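Local coordinates for protein SxtG (Microseira wollei, PDB 6U1R) that probably transfers an amidino group in the biosynthesis of the paralytic shellfish toxin saxitoxin, at residues A[269-282]-A[289-303]. Sequence-based numbering, arbitrary orientation. Where two conformers were deposited one is given.
Sequences LMPLAPGKILVNPE and LPKILKSWDILVAPY
Strands 276-279 and 297-300 run parallel, their axes 4.7 Å apart and crossing at -32°, with five backbone hydrogen bonds alternating from Asp297 N to Gly275 O at one end to Ala301 N to Val279 O at the other. The indole of Trp296 lies flat beneath the turn that precedes strand 276-279: Gly275 CA sits 3.4 Å from the centroid of the five-membered ring, a CH-pi contact nearly on the ring normal, while Gly275 N is 3.2 Å from Trp296 CE2. With CG beside its own backbone N (chi1 -80°), the indole reaches under the turn, and Ile277 CB meets its edge 3.8 Å from CE3. Trp296 NE1 hydrogen-bonds to Tyr382 O, and Phe383 stacks on the ring, so the C-terminus helps fix this indole. The turn, type II from Ala273 to Lys276, closes a beta hairpin with a classic bulge in which Leu272 and Ala273 both face Lys276; strand 297-300 joins the hairpin's second strand in parallel, making a three-stranded mixed sheet. On the face carrying Ile277 and Val279, Ile277 CD1 touches Leu293 CD2 of the 3-10 segment at 4.0 Å, and Val279 CG2 meets Ile298 CG2. On the other face, with Leu278 and Leu299, Lys276 and Asp297 lie side by side pointing the same way, but Lys276 NZ remains 4.7 Å from Asp297 OD2, an electrostatic attraction at most. Beyond the strands, Pro281 CB packs 3.6 Å from Val300 CG1 and its CG contacts the Tyr303 ring obliquely. In one of its two conformers, Glu282 accepts from Tyr303 OH through the anti lone pair of OE2.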
ATOM      1  N   LEU A 269       8.639  23.082 -10.909  1.00 14.81           N
ATOM      2  CA  LEU A 269      10.046  22.903 -10.547  1.00 15.31           C
ATOM      3  C   LEU A 269      10.526  21.653 -11.273  1.00 15.78           C
ATOM      4  O   LEU A 269      10.104  20.543 -10.920  1.00 17.15           O
ATOM      5  CB  LEU A 269      10.188  22.756  -9.031  1.00 15.79           C
ATOM      6  CG  LEU A 269      11.593  22.874  -8.443  1.00 17.88           C
ATOM      7  CD1 LEU A 269      12.040  24.325  -8.337  1.00 19.75           C
ATOM      8  CD2 LEU A 269      11.656  22.182  -7.099  1.00 19.43           C
ATOM      9  N   MET A 270      11.408  21.818 -12.260  1.00 14.63           N
ATOM     10  CA  MET A 270      11.846  20.714 -13.116  1.00 13.68           C
ATOM     11  C   MET A 270      13.370  20.642 -13.203  1.00 14.37           C
ATOM     12  O   MET A 270      13.995  21.380 -13.987  1.00 13.71           O
ATOM     13  CB  MET A 270      11.228  20.839 -14.498  1.00 16.57           C
ATOM     14  CG  MET A 270       9.723  20.527 -14.452  1.00 15.00           C
ATOM     15  SD  MET A 270       9.476  18.780 -14.093  1.00 16.58           S
ATOM     16  CE  MET A 270       9.502  18.111 -15.778  1.00 15.77           C
ATOM     17  N   PRO A 271      13.992  19.747 -12.444  1.00 13.73           N
ATOM     18  CA  PRO A 271      15.423  19.473 -12.635  1.00 13.78           C
ATOM     19  C   PRO A 271      15.673  18.960 -14.044  1.00 14.87           C
ATOM     20  O   PRO A 271      15.002  18.037 -14.512  1.00 16.30           O
ATOM     21  CB  PRO A 271      15.725  18.397 -11.578  1.00 13.71           C
ATOM     22  CG  PRO A 271      14.578  18.487 -10.598  1.00 14.90           C
ATOM     23  CD  PRO A 271      13.397  18.915 -11.388  1.00 16.84           C
ATOM     24  N   LEU A 272      16.653  19.552 -14.726  1.00 14.16           N
ATOM     25  CA  LEU A 272      16.993  19.122 -16.081  1.00 14.20           C
ATOM     26  C   LEU A 272      18.322  18.387 -16.184  1.00 15.11           C
ATOM     27  O   LEU A 272      18.459  17.527 -17.047  1.00 13.95           O
ATOM     28  CB  LEU A 272      17.035  20.321 -17.036  1.00 13.45           C
ATOM     29  CG  LEU A 272      15.751  21.152 -17.132  1.00 14.28           C
ATOM     30  CD1 LEU A 272      15.911  22.245 -18.174  1.00 17.53           C
ATOM     31  CD2 LEU A 272      14.549  20.278 -17.446  1.00 15.64           C
ATOM     32  N   ALA A 273      19.273  18.696 -15.315  1.00 15.72           N
ATOM     33  CA  ALA A 273      20.619  18.146 -15.327  1.00 15.62           C
ATOM     34  C   ALA A 273      21.309  18.572 -14.043  1.00 16.10           C
ATOM     35  O   ALA A 273      20.861  19.503 -13.381  1.00 15.94           O
ATOM     36  CB  ALA A 273      21.421  18.642 -16.544  1.00 16.76           C
ATOM     37  N   PRO A 274      22.405  17.900 -13.666  1.00 16.98           N
ATOM     38  CA  PRO A 274      23.163  18.362 -12.499  1.00 18.07           C
ATOM     39  C   PRO A 274      23.485  19.844 -12.608  1.00 17.46           C
ATOM     40  O   PRO A 274      24.029  20.298 -13.615  1.00 17.40           O
ATOM     41  CB  PRO A 274      24.419  17.477 -12.520  1.00 18.26           C
ATOM     42  CG  PRO A 274      23.952  16.226 -13.194  1.00 18.10           C
ATOM     43  CD  PRO A 274      23.009  16.705 -14.278  1.00 16.92           C
ATOM     44  N   GLY A 275      23.095  20.609 -11.589  1.00 17.78           N
ATOM     45  CA  GLY A 275      23.304  22.042 -11.529  1.00 18.11           C
ATOM     46  C   GLY A 275      22.322  22.901 -12.312  1.00 18.28           C
ATOM     47  O   GLY A 275      22.537  24.117 -12.392  1.00 18.34           O
ATOM     48  N   LYS A 276      21.272  22.320 -12.911  1.00 16.70           N
ATOM     49  CA  LYS A 276      20.344  23.049 -13.783  1.00 16.54           C
ATOM     50  C   LYS A 276      18.899  22.704 -13.429  1.00 15.06           C
ATOM     51  O   LYS A 276      18.482  21.560 -13.603  1.00 16.40           O
ATOM     52  CB  LYS A 276      20.593  22.700 -15.257  1.00 17.15           C
ATOM     53  CG  LYS A 276      22.041  22.857 -15.729  1.00 20.93           C
ATOM     54  CD  LYS A 276      22.491  24.295 -15.674  1.00 22.09           C
ATOM     55  CE  LYS A 276      23.991  24.423 -15.990  1.00 29.37           C
ATOM     56  NZ  LYS A 276      24.274  23.996 -17.372  1.00 32.17           N
ATOM     57  N   ILE A 277      18.122  23.689 -12.992  1.00 15.44           N
ATOM     58  CA  ILE A 277      16.733  23.454 -12.618  1.00 14.35           C
ATOM     59  C   ILE A 277      15.852  24.545 -13.214  1.00 16.36           C
ATOM     60  O   ILE A 277      16.131  25.740 -13.066  1.00 15.74           O
ATOM     61  CB  ILE A 277      16.581  23.347 -11.086  1.00 15.64           C
ATOM     62  CG1 ILE A 277      15.161  22.925 -10.691  1.00 14.74           C
ATOM     63  CG2 ILE A 277      17.044  24.631 -10.371  1.00 15.36           C
ATOM     64  CD1 ILE A 277      15.099  22.364  -9.273  1.00 17.00           C
ATOM     65  N   LEU A 278      14.801  24.116 -13.907  1.00 15.25           N
ATOM     66  CA  LEU A 278      13.848  24.982 -14.585  1.00 14.05           C
ATOM     67  C   LEU A 278      12.719  25.365 -13.632  1.00 16.67           C
ATOM     68  O   LEU A 278      12.103  24.487 -13.007  1.00 15.24           O
ATOM     69  CB  LEU A 278      13.300  24.230 -15.799  1.00 16.51           C
ATOM     70  CG  LEU A 278      12.274  24.857 -16.741  1.00 15.45           C
ATOM     71  CD1 LEU A 278      12.893  26.008 -17.503  1.00 15.75           C
ATOM     72  CD2 LEU A 278      11.756  23.802 -17.715  1.00 15.52           C
ATOM     73  N   VAL A 279      12.419  26.669 -13.543  1.00 15.30           N
ATOM     74  CA  VAL A 279      11.475  27.176 -12.556  1.00 15.02           C
ATOM     75  C   VAL A 279      10.409  28.041 -13.222  1.00 15.14           C
ATOM     76  O   VAL A 279      10.696  28.821 -14.137  1.00 16.33           O
ATOM     77  CB  VAL A 279      12.208  27.968 -11.454  1.00 19.06           C
ATOM     78  CG1 VAL A 279      11.226  28.555 -10.501  1.00 23.31           C
ATOM     79  CG2 VAL A 279      13.184  27.055 -10.744  1.00 18.13           C
ATOM     80  N   ASN A 280       9.180  27.889 -12.749  1.00 14.85           N
ATOM     81  CA  ASN A 280       8.031  28.619 -13.261  1.00 14.92           C
ATOM     82  C   ASN A 280       7.996  30.008 -12.634  1.00 16.33           C
ATOM     83  O   ASN A 280       7.897  30.111 -11.409  1.00 17.36           O
ATOM     84  CB  ASN A 280       6.762  27.825 -12.911  1.00 14.12           C
ATOM     85  CG  ASN A 280       5.495  28.465 -13.420  1.00 18.39           C
ATOM     86  OD1 ASN A 280       5.317  29.687 -13.360  1.00 17.11           O
ATOM     87  ND2 ASN A 280       4.575  27.625 -13.905  1.00 15.96           N
ATOM     88  N   PRO A 281       8.062  31.093 -13.418  1.00 15.96           N
ATOM     89  CA  PRO A 281       8.178  32.424 -12.797  1.00 18.86           C
ATOM     90  C   PRO A 281       6.909  32.905 -12.110  1.00 20.25           C
ATOM     91  O   PRO A 281       6.988  33.826 -11.286  1.00 21.96           O
ATOM     92  CB  PRO A 281       8.546  33.332 -13.980  1.00 20.49           C
ATOM     93  CG  PRO A 281       7.912  32.708 -15.140  1.00 19.57           C
ATOM     94  CD  PRO A 281       8.015  31.184 -14.885  1.00 16.02           C
ATOM     95  N   GLU A 282       5.753  32.341 -12.428  1.00 19.09           N
ATOM     96  CA  GLU A 282       4.508  32.728 -11.779  0.54 19.80           C
ATOM     97  C   GLU A 282       4.215  31.904 -10.531  1.00 20.90           C
ATOM     98  O   GLU A 282       3.604  32.419  -9.585  1.00 23.35           O
ATOM     99  CB  GLU A 282       3.352  32.601 -12.777  0.54 19.98           C
ATOM    100  CG  GLU A 282       3.364  33.678 -13.869  0.54 20.21           C
ATOM    101  CD  GLU A 282       3.040  35.057 -13.319  0.54 20.93           C
ATOM    102  OE1 GLU A 282       2.104  35.148 -12.503  0.54 20.97           O
ATOM    103  OE2 GLU A 282       3.720  36.036 -13.688  0.54 21.16           O
ATOM    104  N   LEU A 289      12.988  29.952  -2.231  1.00 25.71           N
ATOM    105  CA  LEU A 289      13.278  28.552  -2.509  1.00 24.74           C
ATOM    106  C   LEU A 289      14.204  27.973  -1.441  1.00 25.74           C
ATOM    107  O   LEU A 289      15.003  28.702  -0.848  1.00 25.88           O
ATOM    108  CB  LEU A 289      13.940  28.410  -3.871  1.00 23.75           C
ATOM    109  CG  LEU A 289      13.054  28.484  -5.110  1.00 25.85           C
ATOM    110  CD1 LEU A 289      13.922  28.538  -6.365  1.00 24.01           C
ATOM    111  CD2 LEU A 289      12.089  27.299  -5.152  1.00 23.23           C
ATOM    112  N   PRO A 290      14.133  26.665  -1.192  1.00 24.86           N
ATOM    113  CA  PRO A 290      15.061  26.045  -0.235  1.00 27.13           C
ATOM    114  C   PRO A 290      16.500  26.462  -0.510  1.00 24.13           C
ATOM    115  O   PRO A 290      16.923  26.574  -1.659  1.00 22.00           O
ATOM    116  CB  PRO A 290      14.850  24.548  -0.460  1.00 25.45           C
ATOM    117  CG  PRO A 290      13.439  24.447  -0.964  1.00 26.12           C
ATOM    118  CD  PRO A 290      13.228  25.676  -1.808  1.00 24.74           C
ATOM    119  N   LYS A 291      17.260  26.704   0.561  1.00 26.65           N
ATOM    120  CA  LYS A 291      18.598  27.259   0.387  1.00 26.81           C
ATOM    121  C   LYS A 291      19.549  26.286  -0.301  1.00 25.25           C
ATOM    122  O   LYS A 291      20.527  26.726  -0.913  1.00 23.88           O
ATOM    123  CB  LYS A 291      19.162  27.679   1.744  1.00 33.99           C
ATOM    124  CG  LYS A 291      18.261  28.670   2.476  1.00 44.11           C
ATOM    125  CD  LYS A 291      19.069  29.761   3.164  1.00 58.16           C
ATOM    126  CE  LYS A 291      18.174  30.898   3.631  1.00 58.04           C
ATOM    127  NZ  LYS A 291      18.966  32.033   4.188  1.00 68.81           N
ATOM    128  N   ILE A 292      19.281  24.980  -0.226  1.00 22.69           N
ATOM    129  CA  ILE A 292      20.145  23.993  -0.877  1.00 21.94           C
ATOM    130  C   ILE A 292      20.286  24.286  -2.367  1.00 22.88           C
ATOM    131  O   ILE A 292      21.325  23.998  -2.981  1.00 20.80           O
ATOM    132  CB  ILE A 292      19.582  22.581  -0.611  1.00 22.32           C
ATOM    133  CG1 ILE A 292      20.507  21.506  -1.184  1.00 23.93           C
ATOM    134  CG2 ILE A 292      18.140  22.462  -1.169  1.00 23.48           C
ATOM    135  CD1 ILE A 292      19.974  20.074  -0.985  1.00 24.57           C
ATOM    136  N   LEU A 293      19.267  24.887  -2.973  1.00 22.14           N
ATOM    137  CA  LEU A 293      19.334  25.178  -4.398  1.00 22.78           C
ATOM    138  C   LEU A 293      20.320  26.287  -4.749  1.00 22.60           C
ATOM    139  O   LEU A 293      20.565  26.502  -5.938  1.00 24.37           O
ATOM    140  CB  LEU A 293      17.936  25.525  -4.900  1.00 23.40           C
ATOM    141  CG  LEU A 293      17.016  24.301  -4.979  1.00 20.11           C
ATOM    142  CD1 LEU A 293      15.558  24.715  -5.012  1.00 23.23           C
ATOM    143  CD2 LEU A 293      17.334  23.499  -6.204  1.00 22.96           C
ATOM    144  N   LYS A 294      20.940  26.954  -3.766  1.00 24.56           N
ATOM    145  CA  LYS A 294      21.820  28.081  -4.066  1.00 26.72           C
ATOM    146  C   LYS A 294      23.017  27.686  -4.922  1.00 24.04           C
ATOM    147  O   LYS A 294      23.542  28.525  -5.657  1.00 25.76           O
ATOM    148  CB  LYS A 294      22.315  28.737  -2.771  1.00 28.46           C
ATOM    149  CG  LYS A 294      21.250  29.515  -2.010  1.00 38.41           C
ATOM    150  CD  LYS A 294      20.695  30.668  -2.839  1.00 43.62           C
ATOM    151  CE  LYS A 294      19.823  31.594  -1.996  1.00 53.09           C
ATOM    152  NZ  LYS A 294      19.414  32.809  -2.755  1.00 58.12           N
ATOM    153  N   SER A 295      23.474  26.437  -4.841  1.00 22.27           N
ATOM    154  CA  SER A 295      24.614  25.995  -5.639  1.00 22.51           C
ATOM    155  C   SER A 295      24.264  25.693  -7.096  1.00 22.68           C
ATOM    156  O   SER A 295      25.181  25.494  -7.912  1.00 19.92           O
ATOM    157  CB  SER A 295      25.229  24.750  -5.003  1.00 24.09           C
ATOM    158  OG  SER A 295      24.296  23.699  -5.016  1.00 21.87           O
ATOM    159  N   TRP A 296      22.977  25.654  -7.449  1.00 20.89           N
ATOM    160  CA  TRP A 296      22.534  25.367  -8.803  1.00 20.10           C
ATOM    161  C   TRP A 296      22.179  26.645  -9.570  1.00 20.48           C
ATOM    162  O   TRP A 296      21.898  27.705  -8.991  1.00 19.69           O
ATOM    163  CB  TRP A 296      21.312  24.429  -8.774  1.00 19.93           C
ATOM    164  CG  TRP A 296      21.648  22.985  -8.579  1.00 18.88           C
ATOM    165  CD1 TRP A 296      22.702  22.464  -7.888  1.00 18.89           C
ATOM    166  CD2 TRP A 296      20.932  21.869  -9.123  1.00 18.03           C
ATOM    167  NE1 TRP A 296      22.681  21.077  -7.959  1.00 19.63           N
ATOM    168  CE2 TRP A 296      21.601  20.694  -8.713  1.00 18.96           C
ATOM    169  CE3 TRP A 296      19.791  21.751  -9.914  1.00 17.14           C
ATOM    170  CZ2 TRP A 296      21.150  19.420  -9.063  1.00 17.52           C
ATOM    171  CZ3 TRP A 296      19.348  20.480 -10.264  1.00 16.61           C
ATOM    172  CH2 TRP A 296      20.030  19.334  -9.842  1.00 17.11           C
ATOM    173  N   ASP A 297      22.186  26.521 -10.894  1.00 19.46           N
ATOM    174  CA  ASP A 297      21.670  27.564 -11.777  1.00 20.84           C
ATOM    175  C   ASP A 297      20.152  27.447 -11.868  1.00 20.79           C
ATOM    176  O   ASP A 297      19.622  26.404 -12.275  1.00 18.88           O
ATOM    177  CB  ASP A 297      22.274  27.458 -13.175  1.00 21.54           C
ATOM    178  CG  ASP A 297      23.758  27.837 -13.214  1.00 25.80           C
ATOM    179  OD1 ASP A 297      24.199  28.619 -12.346  1.00 25.65           O
ATOM    180  OD2 ASP A 297      24.477  27.360 -14.117  1.00 27.25           O
ATOM    181  N   ILE A 298      19.465  28.527 -11.523  1.00 20.59           N
ATOM    182  CA  ILE A 298      18.015  28.601 -11.625  1.00 20.67           C
ATOM    183  C   ILE A 298      17.682  29.144 -13.008  1.00 19.49           C
ATOM    184  O   ILE A 298      18.008  30.290 -13.346  1.00 20.05           O
ATOM    185  CB  ILE A 298      17.429  29.460 -10.502  1.00 23.35           C
ATOM    186  CG1 ILE A 298      17.663  28.738  -9.161  1.00 25.47           C
ATOM    187  CG2 ILE A 298      15.953  29.737 -10.745  1.00 22.96           C
ATOM    188  CD1 ILE A 298      17.222  29.518  -7.965  1.00 37.85           C
ATOM    189  N   LEU A 299      17.080  28.293 -13.830  1.00 17.67           N
ATOM    190  CA  LEU A 299      16.687  28.634 -15.191  1.00 17.54           C
ATOM    191  C   LEU A 299      15.219  29.043 -15.162  1.00 17.93           C
ATOM    192  O   LEU A 299      14.339  28.190 -14.999  1.00 16.08           O
ATOM    193  CB  LEU A 299      16.912  27.446 -16.129  1.00 16.67           C
ATOM    194  CG  LEU A 299      18.293  26.783 -16.060  1.00 19.87           C
ATOM    195  CD1 LEU A 299      18.337  25.622 -17.037  1.00 19.35           C
ATOM    196  CD2 LEU A 299      19.396  27.770 -16.356  1.00 19.61           C
ATOM    197  N   VAL A 300      14.943  30.344 -15.312  1.00 17.66           N
ATOM    198  CA  VAL A 300      13.568  30.835 -15.213  1.00 16.38           C
ATOM    199  C   VAL A 300      12.875  30.644 -16.560  1.00 17.05           C
ATOM    200  O   VAL A 300      13.333  31.151 -17.594  1.00 16.09           O
ATOM    201  CB  VAL A 300      13.527  32.307 -14.767  1.00 18.56           C
ATOM    202  CG1 VAL A 300      12.069  32.798 -14.636  1.00 18.85           C
ATOM    203  CG2 VAL A 300      14.267  32.510 -13.444  1.00 21.60           C
ATOM    204  N   ALA A 301      11.764  29.906 -16.554  1.00 16.22           N
ATOM    205  CA  ALA A 301      11.077  29.586 -17.788  1.00 15.26           C
ATOM    206  C   ALA A 301      10.607  30.860 -18.486  1.00 15.17           C
ATOM    207  O   ALA A 301      10.155  31.802 -17.823  1.00 16.13           O
ATOM    208  CB  ALA A 301       9.865  28.687 -17.519  1.00 15.74           C
ATOM    209  N   PRO A 302      10.676  30.914 -19.814  1.00 16.36           N
ATOM    210  CA  PRO A 302      10.050  32.019 -20.542  1.00 17.57           C
ATOM    211  C   PRO A 302       8.539  31.907 -20.493  1.00 17.97           C
ATOM    212  O   PRO A 302       7.978  30.845 -20.224  1.00 17.00           O
ATOM    213  CB  PRO A 302      10.587  31.842 -21.969  1.00 17.70           C
ATOM    214  CG  PRO A 302      10.735  30.359 -22.102  1.00 15.99           C
ATOM    215  CD  PRO A 302      11.209  29.893 -20.736  1.00 15.36           C
ATOM    216  N   TYR A 303       7.875  33.050 -20.734  1.00 17.08           N
ATOM    217  CA  TYR A 303       6.420  33.095 -20.852  1.00 18.20           C
ATOM    218  C   TYR A 303       5.986  32.572 -22.222  1.00 17.14           C
ATOM    219  O   TYR A 303       6.587  32.947 -23.241  1.00 17.89           O
ATOM    220  CB  TYR A 303       5.924  34.525 -20.622  1.00 18.48           C
ATOM    221  CG  TYR A 303       6.019  34.945 -19.170  1.00 19.20           C
ATOM    222  CD1 TYR A 303       7.221  35.368 -18.618  1.00 20.80           C
ATOM    223  CD2 TYR A 303       4.911  34.891 -18.344  1.00 20.66           C
ATOM    224  CE1 TYR A 303       7.304  35.731 -17.278  1.00 22.71           C
ATOM    225  CE2 TYR A 303       4.991  35.261 -17.015  1.00 21.61           C
ATOM    226  CZ  TYR A 303       6.178  35.676 -16.493  1.00 21.82           C
ATOM    227  OH  TYR A 303       6.228  36.028 -15.166  1.00 25.24           O
TER